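PDB 5TNV: AP endonuclease, family protein 2 from Mycobacterium smegmatis, which binds a magnesium ion in a xylose isomerase-like TIM barrel and may act as an endonuclease. Local coordinates for residues A24-I29 and I317-T322; I253-R258 and G277-Y281. One frame throughout, in Å; residues are numbered along the deposited sequence.

Contact 1: residues A24-I29 and I317-T322; sequences AHTWPI and ILQVLT
Leu321, Ile29 and Leu318 give up the most surface where the loop 24-29 lies along the helical turns 317-322, and they illustrate how an N-terminal lead-in can be seated on the last helix of a barrel by apolar contact. Leu321 meets two residues of the loop. Its CB touches the methyl of Ala24, CB to CB 3.9 Å, while its branch CD1 reaches Trp27, lying 3.9 Å from Trp27 CB; the two side chains run nearly perpendicular, and the other branch, CD2, sits over the rim of one indole face. The indole keeps its polar end for another partner, Trp27 NE1 being hydrogen-bonded to Gly295 O. At the Ile29 end of the loop, Ile29 and Ile317 slide past one another in opposite directions. The end of Ile29 does the touching: CD1 lies 3.7 Å from Ile317 CG2, and also 4.4 Å from Leu318 CB. Because CG1 of Ile29 is anti to the carbonyl carbon (chi1 -56°) and the chain then extends, this methyl reaches to the helix surface. Leu318 works at the other end of the loop. In one of its two modelled conformers, and so only part of the time, its CD1 is poised over the centre of the His25 imidazole, 3.6 Å from the ring centroid and 12° off the ring normal, a CH-pi contact, with the same methyl 3.3 Å from Ala24 O. His25 is exposed, unlike the buried Ala24 and Trp27. Leu321 also packs on Ile285 of helix 281-290 and Phe297 of strand 297-299, and Ile29, the first residue of strand 29-32, touches Cys299, so the contact lies where helix 306-325 packs against the adjacent strands 29-32 and 297-299.

Contact 2: residues I253-R258 and G277-Y281; sequences IKNYSR and GYVNY
Tyr278 N donates to Tyr256 O in a nearly straight bond (2.8 Å, 170° at the hydrogen). Beside it the Asn255 amide shows how one side chain can tie a loop to a strand through both its C=O and its N-H, pairing with the backbone of Val279: Val279 N donates to Asn255 OD1 (3.1 Å), in the carbonyl plane on a lone pair, and Asn255 ND2 returns a bond to Val279 O (3.0 Å). The second N-H of this amide has a partner in Leu274 O, and OD1 takes a further weak bond from Tyr256 N, so the buried amide is held against rotation. Tyr281 OH donates a hydrogen bond to Lys254 O (2.8 Å).

Around these bonds the Tyr281 ring is sandwiched. A chi1 of -176° swings Ile253 CG1 across one face near the rim, 3.6 Å from Tyr281 CE1; Val279 CG1 covers the opposite face over its centre, and Asn255 CB sits at the edge. At the far end Arg258 crosses Tyr278, its CB 3.8 Å from Tyr278 CG. The guanidinium of Arg258 goes on to Leu230 O and Arg232 O, and Tyr278 OH is hydrogen-bonded to Ile154 O of the second subunit.

Strand 251-261 pairs on one side with strand 297-299 through Ile253 and on the other with the antiparallel strand 266-272; the loop 277-281 lies against it, packs Val279 on helix 237-244, whose Tyr241 OH is hydrogen-bonded to Tyr281 OH, and leads into helix 281-290, at whose N-cap stands Asn280.

Contacts 1 and 2 meet through an apolar touch: their centres are 18 Å apart, yet Ile317 CD1 of contact 1 lies 3.7 Å from Ile253 CG2 of contact 2. Contact 1, which joins segments near the two ends of the chain, encloses both segments of contact 2 in sequence. Their relation to the magnesium ion, bound by Glu193, Asp223 and His252, differs. The side chain of Lys254 in contact 2 approaches to about 4 Å from the metal at the nearest atoms and forms salt bridges with Asp223 and Glu300, whereas the side chain of Ile317 in contact 1 stays about 13 Å away.

Contact 1: residues A24-I29 and I317-T322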
ATOM      1  N   ALA A  24       9.258  -9.546 -23.441  1.00 11.75           N
ATOM      2  CA  ALA A  24       8.450  -9.214 -22.267  1.00 11.56           C
ATOM      3  C   ALA A  24       7.168 -10.089 -22.152  1.00 10.81           C
ATOM      4  O   ALA A  24       6.865 -10.559 -21.035  1.00 11.69           O
ATOM      5  CB  ALA A  24       8.074  -7.745 -22.243  1.00 13.37           C
ATOM      6  N   HIS A  25       6.461 -10.311 -23.236  1.00 13.37           N
ATOM      7  CA  HIS A  25       5.153 -11.015 -23.152  1.00 17.11           C
ATOM      8  C   HIS A  25       5.251 -12.511 -23.048  1.00 12.86           C
ATOM      9  O   HIS A  25       4.291 -13.230 -22.788  1.00 18.97           O
ATOM     10  CB  HIS A  25       4.342 -10.522 -24.387  1.00 25.88           C
ATOM     11  CG  HIS A  25       4.004  -9.113 -23.867  1.00 36.42           C
ATOM     12  ND1 HIS A  25       4.968  -8.103 -23.788  1.00 46.55           N
ATOM     13  CD2 HIS A  25       2.887  -8.557 -23.337  1.00 38.96           C
ATOM     14  CE1 HIS A  25       4.462  -6.988 -23.279  1.00 46.42           C
ATOM     15  NE2 HIS A  25       3.185  -7.244 -23.008  1.00 44.52           N
ATOM     16  N   THR A  26       6.439 -13.064 -23.224  1.00 10.70           N
ATOM     17  CA  THR A  26       6.611 -14.502 -23.046  1.00 10.55           C
ATOM     18  C   THR A  26       7.490 -14.806 -21.851  1.00  8.39           C
ATOM     19  O   THR A  26       7.720 -15.986 -21.569  1.00 10.71           O
ATOM     20  CB  THR A  26       7.189 -15.173 -24.298  1.00 13.71           C
ATOM     21  OG1 THR A  26       8.434 -14.509 -24.621  1.00 14.11           O
ATOM     22  CG2 THR A  26       6.170 -15.076 -25.420  1.00 18.13           C
ATOM     23  N   TRP A  27       8.063 -13.812 -21.166  1.00  6.48           N
ATOM     24  CA  TRP A  27       8.936 -14.099 -20.039  1.00  5.74           C
ATOM     25  C   TRP A  27       8.111 -14.759 -18.944  1.00  5.38           C
ATOM     26  O   TRP A  27       7.136 -14.159 -18.484  1.00  6.58           O
ATOM     27  CB  TRP A  27       9.570 -12.795 -19.531  1.00  5.55           C
ATOM     28  CG  TRP A  27      10.811 -13.007 -18.723  1.00  5.28           C
ATOM     29  CD1 TRP A  27      10.994 -13.851 -17.671  1.00  5.33           C
ATOM     30  CD2 TRP A  27      12.084 -12.361 -18.933  1.00  5.47           C
ATOM     31  NE1 TRP A  27      12.277 -13.789 -17.219  1.00  5.49           N
ATOM     32  CE2 TRP A  27      12.978 -12.860 -17.977  1.00  5.42           C
ATOM     33  CE3 TRP A  27      12.551 -11.405 -19.861  1.00  6.04           C
ATOM     34  CZ2 TRP A  27      14.286 -12.431 -17.907  1.00  6.53           C
ATOM     35  CZ3 TRP A  27      13.852 -10.982 -19.790  1.00  7.61           C
ATOM     36  CH2 TRP A  27      14.706 -11.513 -18.804  1.00  7.47           C
ATOM     37  N   PRO A  28       8.425 -15.962 -18.486  1.00  6.20           N
ATOM     38  CA  PRO A  28       7.556 -16.589 -17.485  1.00  6.05           C
ATOM     39  C   PRO A  28       7.561 -15.843 -16.149  1.00  5.25           C
ATOM     40  O   PRO A  28       8.623 -15.590 -15.612  1.00  5.80           O
ATOM     41  CB  PRO A  28       8.096 -18.026 -17.384  1.00  7.57           C
ATOM     42  CG  PRO A  28       8.739 -18.261 -18.703  1.00  8.59           C
ATOM     43  CD  PRO A  28       9.436 -16.935 -18.942  1.00  6.73           C
ATOM     44  N   ILE A  29       6.348 -15.564 -15.676  1.00  5.43           N
ATOM     45  CA  ILE A  29       6.134 -14.867 -14.392  1.00  5.91           C
ATOM     46  C   ILE A  29       5.147 -15.730 -13.629  1.00  6.11           C
ATOM     47  O   ILE A  29       3.915 -15.601 -13.811  1.00  8.70           O
ATOM     48  CB  ILE A  29       5.685 -13.423 -14.558  1.00  5.75           C
ATOM     49  CG1 ILE A  29       6.661 -12.579 -15.420  1.00  6.26           C
ATOM     50  CG2 ILE A  29       5.484 -12.798 -13.207  1.00  6.95           C
ATOM     51  CD1 ILE A  29       5.979 -11.326 -15.987  1.00  6.84           C
ATOM     52  N   ILE A 317       5.679  -6.452 -13.147  1.00  3.95           N
ATOM     53  CA  ILE A 317       6.885  -6.960 -13.800  1.00  4.32           C
ATOM     54  C   ILE A 317       6.731  -6.861 -15.314  1.00  4.05           C
ATOM     55  O   ILE A 317       7.662  -6.461 -16.021  1.00  4.59           O
ATOM     56  CB  ILE A 317       7.207  -8.401 -13.342  1.00  4.30           C
ATOM     57  CG1 ILE A 317       7.527  -8.459 -11.851  1.00  3.94           C
ATOM     58  CG2 ILE A 317       8.314  -9.017 -14.177  1.00  5.15           C
ATOM     59  CD1 ILE A 317       7.494  -9.840 -11.269  1.00  5.32           C
ATOM     60  N   LEU A 318       5.568  -7.234 -15.843  1.00  4.60           N
ATOM     61  CA  LEU A 318       5.359  -7.185 -17.280  0.50  4.99           C
ATOM     62  C   LEU A 318       5.544  -5.749 -17.779  1.00  4.95           C
ATOM     63  O   LEU A 318       6.160  -5.576 -18.839  1.00  5.68           O
ATOM     64  CB  LEU A 318       3.989  -7.786 -17.576  0.50  5.09           C
ATOM     65  CG  LEU A 318       3.529  -7.710 -19.031  0.50  5.00           C
ATOM     66  CD1 LEU A 318       4.457  -8.528 -19.910  0.50  5.87           C
ATOM     67  CD2 LEU A 318       2.068  -8.127 -19.127  0.50  6.50           C
ATOM     68  N   GLN A 319       5.067  -4.736 -17.092  1.00  4.83           N
ATOM     69  CA  GLN A 319       5.269  -3.354 -17.564  1.00  4.98           C
ATOM     70  C   GLN A 319       6.744  -3.019 -17.509  1.00  4.69           C
ATOM     71  O   GLN A 319       7.248  -2.328 -18.434  1.00  5.21           O
ATOM     72  CB  GLN A 319       4.395  -2.385 -16.772  1.00  5.86           C
ATOM     73  CG  GLN A 319       4.412  -0.971 -17.347  1.00  6.20           C
ATOM     74  CD  GLN A 319       5.611  -0.082 -17.025  1.00  5.71           C
ATOM     75  OE1 GLN A 319       6.237  -0.196 -15.963  1.00  5.81           O
ATOM     76  NE2 GLN A 319       5.968   0.777 -17.951  1.00  6.21           N
ATOM     77  N   VAL A 320       7.444  -3.317 -16.442  1.00  4.52           N
ATOM     78  CA  VAL A 320       8.848  -2.980 -16.309  1.00  4.93           C
ATOM     79  C   VAL A 320       9.632  -3.630 -17.465  1.00  4.84           C
ATOM     80  O   VAL A 320      10.460  -2.976 -18.109  1.00  5.14           O
ATOM     81  CB  VAL A 320       9.401  -3.396 -14.927  1.00  4.92           C
ATOM     82  CG1 VAL A 320      10.921  -3.254 -14.862  1.00  5.85           C
ATOM     83  CG2 VAL A 320       8.765  -2.568 -13.807  1.00  5.25           C
ATOM     84  N   LEU A 321       9.382  -4.904 -17.697  1.00  4.91           N
ATOM     85  CA  LEU A 321      10.065  -5.648 -18.768  1.00  5.32           C
ATOM     86  C   LEU A 321       9.733  -5.072 -20.122  1.00  5.59           C
ATOM     87  O   LEU A 321      10.607  -4.945 -20.989  1.00  6.39           O
ATOM     88  CB  LEU A 321       9.686  -7.136 -18.761  1.00  5.58           C
ATOM     89  CG  LEU A 321      10.165  -7.969 -17.581  1.00  5.31           C
ATOM     90  CD1 LEU A 321       9.621  -9.380 -17.685  1.00  6.66           C
ATOM     91  CD2 LEU A 321      11.703  -8.006 -17.454  1.00  6.61           C
ATOM     92  N   THR A 322       8.466  -4.727 -20.330  1.00  5.63           N
ATOM     93  CA  THR A 322       8.049  -4.207 -21.651  1.00  6.22           C
ATOM     94  C   THR A 322       8.851  -2.947 -21.961  1.00  5.92           C
ATOM     95  O   THR A 322       9.411  -2.794 -23.057  1.00  7.26           O
ATOM     96  CB  THR A 322       6.563  -3.931 -21.691  1.00  6.59           C
ATOM     97  OG1 THR A 322       5.845  -5.170 -21.537  1.00  7.61           O
ATOM     98  CG2 THR A 322       6.103  -3.258 -22.985  1.00  7.83           C
TER

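Contact 2: residues I253-R258 and G277-Y281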
ATOM      1  N   ILE A 253      10.421 -13.079  -6.227  1.00  3.46           N
ATOM      2  CA  ILE A 253      10.481 -11.600  -6.236  1.00  3.95           C
ATOM      3  C   ILE A 253       9.297 -11.062  -5.427  1.00  3.93           C
ATOM      4  O   ILE A 253       8.147 -11.183  -5.841  1.00  5.28           O
ATOM      5  CB  ILE A 253      10.558 -11.096  -7.689  1.00  4.16           C
ATOM      6  CG1 ILE A 253      10.732  -9.569  -7.727  1.00  4.92           C
ATOM      7  CG2 ILE A 253       9.419 -11.555  -8.571  1.00  4.56           C
ATOM      8  CD1 ILE A 253      11.150  -9.023  -9.084  1.00  5.50           C
ATOM      9  N   LYS A 254       9.616 -10.442  -4.298  1.00  3.52           N
ATOM     10  CA  LYS A 254       8.604  -9.886  -3.385  1.00  3.37           C
ATOM     11  C   LYS A 254       9.200  -8.677  -2.683  1.00  3.24           C
ATOM     12  O   LYS A 254      10.419  -8.474  -2.631  1.00  3.69           O
ATOM     13  CB  LYS A 254       8.078 -10.929  -2.399  1.00  3.53           C
ATOM     14  CG  LYS A 254       9.088 -11.515  -1.446  1.00  3.85           C
ATOM     15  CD  LYS A 254       8.430 -12.378  -0.376  1.00  4.09           C
ATOM     16  CE  LYS A 254       9.401 -13.136   0.535  1.00  4.01           C
ATOM     17  NZ  LYS A 254      10.066 -14.244  -0.193  1.00  4.44           N
ATOM     18  N   ASN A 255       8.308  -7.885  -2.056  1.00  3.18           N
ATOM     19  CA  ASN A 255       8.716  -6.655  -1.410  1.00  3.22           C
ATOM     20  C   ASN A 255       8.028  -6.475  -0.045  1.00  3.00           C
ATOM     21  O   ASN A 255       6.998  -7.084   0.258  1.00  3.16           O
ATOM     22  CB  ASN A 255       8.462  -5.439  -2.310  1.00  3.37           C
ATOM     23  CG  ASN A 255       9.457  -4.305  -2.211  1.00  3.36           C
ATOM     24  OD1 ASN A 255      10.340  -4.312  -1.317  1.00  3.62           O
ATOM     25  ND2 ASN A 255       9.358  -3.344  -3.091  1.00  3.55           N
ATOM     26  N   TYR A 256       8.611  -5.584   0.732  1.00  3.12           N
ATOM     27  CA  TYR A 256       8.167  -5.212   2.064  1.00  2.96           C
ATOM     28  C   TYR A 256       8.443  -3.742   2.274  1.00  2.95           C
ATOM     29  O   TYR A 256       9.509  -3.277   1.824  1.00  3.62           O
ATOM     30  CB  TYR A 256       8.936  -5.947   3.174  1.00  3.19           C
ATOM     31  CG  TYR A 256       8.732  -7.424   3.163  1.00  3.17           C
ATOM     32  CD1 TYR A 256       9.429  -8.272   2.314  1.00  3.45           C
ATOM     33  CD2 TYR A 256       7.807  -8.024   4.032  1.00  3.65           C
ATOM     34  CE1 TYR A 256       9.232  -9.623   2.299  1.00  3.47           C
ATOM     35  CE2 TYR A 256       7.597  -9.391   4.043  1.00  3.50           C
ATOM     36  CZ  TYR A 256       8.313 -10.215   3.155  1.00  3.53           C
ATOM     37  OH  TYR A 256       8.167 -11.573   3.136  1.00  3.71           O
ATOM     38  N   SER A 257       7.573  -2.984   2.956  1.00  3.27           N
ATOM     39  CA  SER A 257       8.070  -1.755   3.565  1.00  3.18           C
ATOM     40  C   SER A 257       9.164  -2.141   4.567  1.00  3.44           C
ATOM     41  O   SER A 257       9.144  -3.246   5.123  1.00  4.29           O
ATOM     42  CB  SER A 257       6.957  -0.995   4.258  1.00  4.14           C
ATOM     43  OG  SER A 257       6.371  -1.784   5.271  1.00  6.41           O
ATOM     44  N   ARG A 258      10.055  -1.187   4.839  1.00  3.48           N
ATOM     45  CA  ARG A 258      11.111  -1.386   5.839  1.00  3.55           C
ATOM     46  C   ARG A 258      11.283  -0.055   6.563  1.00  3.29           C
ATOM     47  O   ARG A 258      11.370   0.992   5.898  1.00  3.81           O
ATOM     48  CB  ARG A 258      12.414  -1.811   5.193  1.00  3.71           C
ATOM     49  CG  ARG A 258      13.588  -2.000   6.145  1.00  4.05           C
ATOM     50  CD  ARG A 258      14.810  -2.579   5.446  1.00  4.23           C
ATOM     51  NE  ARG A 258      15.972  -2.670   6.316  1.00  4.24           N
ATOM     52  CZ  ARG A 258      16.149  -3.586   7.275  1.00  4.22           C
ATOM     53  NH1 ARG A 258      15.274  -4.559   7.442  1.00  4.77           N
ATOM     54  NH2 ARG A 258      17.223  -3.483   8.042  1.00  5.21           N
ATOM     55  N   GLY A 277       6.986  -1.258  -1.839  1.00  3.73           N
ATOM     56  CA  GLY A 277       7.887  -1.576  -0.767  1.00  3.83           C
ATOM     57  C   GLY A 277       9.239  -0.893  -0.859  1.00  3.55           C
ATOM     58  O   GLY A 277       9.433   0.007  -1.693  1.00  4.21           O
ATOM     59  N   TYR A 278      10.142  -1.279  -0.001  1.00  3.70           N
ATOM     60  CA  TYR A 278      11.451  -0.591   0.164  1.00  4.10           C
ATOM     61  C   TYR A 278      12.365  -0.795  -1.042  1.00  3.86           C
ATOM     62  O   TYR A 278      13.109   0.123  -1.428  1.00  5.19           O
ATOM     63  CB  TYR A 278      12.106  -1.090   1.442  1.00  4.01           C
ATOM     64  CG  TYR A 278      13.337  -0.300   1.842  1.00  3.91           C
ATOM     65  CD1 TYR A 278      13.206   0.974   2.338  1.00  4.57           C
ATOM     66  CD2 TYR A 278      14.621  -0.838   1.760  1.00  4.91           C
ATOM     67  CE1 TYR A 278      14.342   1.706   2.711  1.00  4.84           C
ATOM     68  CE2 TYR A 278      15.729  -0.129   2.129  1.00  6.25           C
ATOM     69  CZ  TYR A 278      15.591   1.167   2.610  1.00  5.01           C
ATOM     70  OH  TYR A 278      16.747   1.840   2.965  1.00  6.00           O
ATOM     71  N   VAL A 279      12.385  -1.988  -1.632  1.00  4.06           N
ATOM     72  CA  VAL A 279      13.187  -2.214  -2.828  1.00  4.02           C
ATOM     73  C   VAL A 279      12.584  -1.428  -3.988  1.00  3.82           C
ATOM     74  O   VAL A 279      11.344  -1.394  -4.104  1.00  4.35           O
ATOM     75  CB  VAL A 279      13.207  -3.710  -3.187  1.00  4.01           C
ATOM     76  CG1 VAL A 279      14.126  -3.949  -4.414  1.00  4.83           C
ATOM     77  CG2 VAL A 279      13.647  -4.585  -2.030  1.00  4.60           C
ATOM     78  N   ASN A 280      13.422  -0.832  -4.833  1.00  3.90           N
ATOM     79  CA  ASN A 280      12.990  -0.252  -6.100  1.00  3.91           C
ATOM     80  C   ASN A 280      13.141  -1.312  -7.179  1.00  3.70           C
ATOM     81  O   ASN A 280      14.223  -1.467  -7.765  1.00  4.26           O
ATOM     82  CB  ASN A 280      13.771   1.003  -6.436  1.00  4.12           C
ATOM     83  CG  ASN A 280      13.217   1.658  -7.700  1.00  4.48           C
ATOM     84  OD1 ASN A 280      12.575   1.023  -8.544  1.00  4.55           O
ATOM     85  ND2 ASN A 280      13.499   2.955  -7.885  1.00  5.84           N
ATOM     86  N   TYR A 281      12.078  -2.091  -7.423  1.00  4.20           N
ATOM     87  CA  TYR A 281      12.210  -3.182  -8.383  1.00  4.13           C
ATOM     88  C   TYR A 281      12.223  -2.702  -9.827  1.00  4.15           C
ATOM     89  O   TYR A 281      12.603  -3.514 -10.716  1.00  4.39           O
ATOM     90  CB  TYR A 281      11.133  -4.244  -8.149  1.00  4.51           C
ATOM     91  CG  TYR A 281      11.527  -5.228  -7.050  1.00  3.93           C
ATOM     92  CD1 TYR A 281      12.539  -6.161  -7.281  1.00  4.24           C
ATOM     93  CD2 TYR A 281      10.921  -5.240  -5.817  1.00  3.89           C
ATOM     94  CE1 TYR A 281      12.908  -7.068  -6.327  1.00  4.37           C
ATOM     95  CE2 TYR A 281      11.286  -6.153  -4.832  1.00  4.04           C
ATOM     96  CZ  TYR A 281      12.278  -7.065  -5.095  1.00  3.83           C
ATOM     97  OH  TYR A 281      12.678  -8.007  -4.158  1.00  4.30           O
TER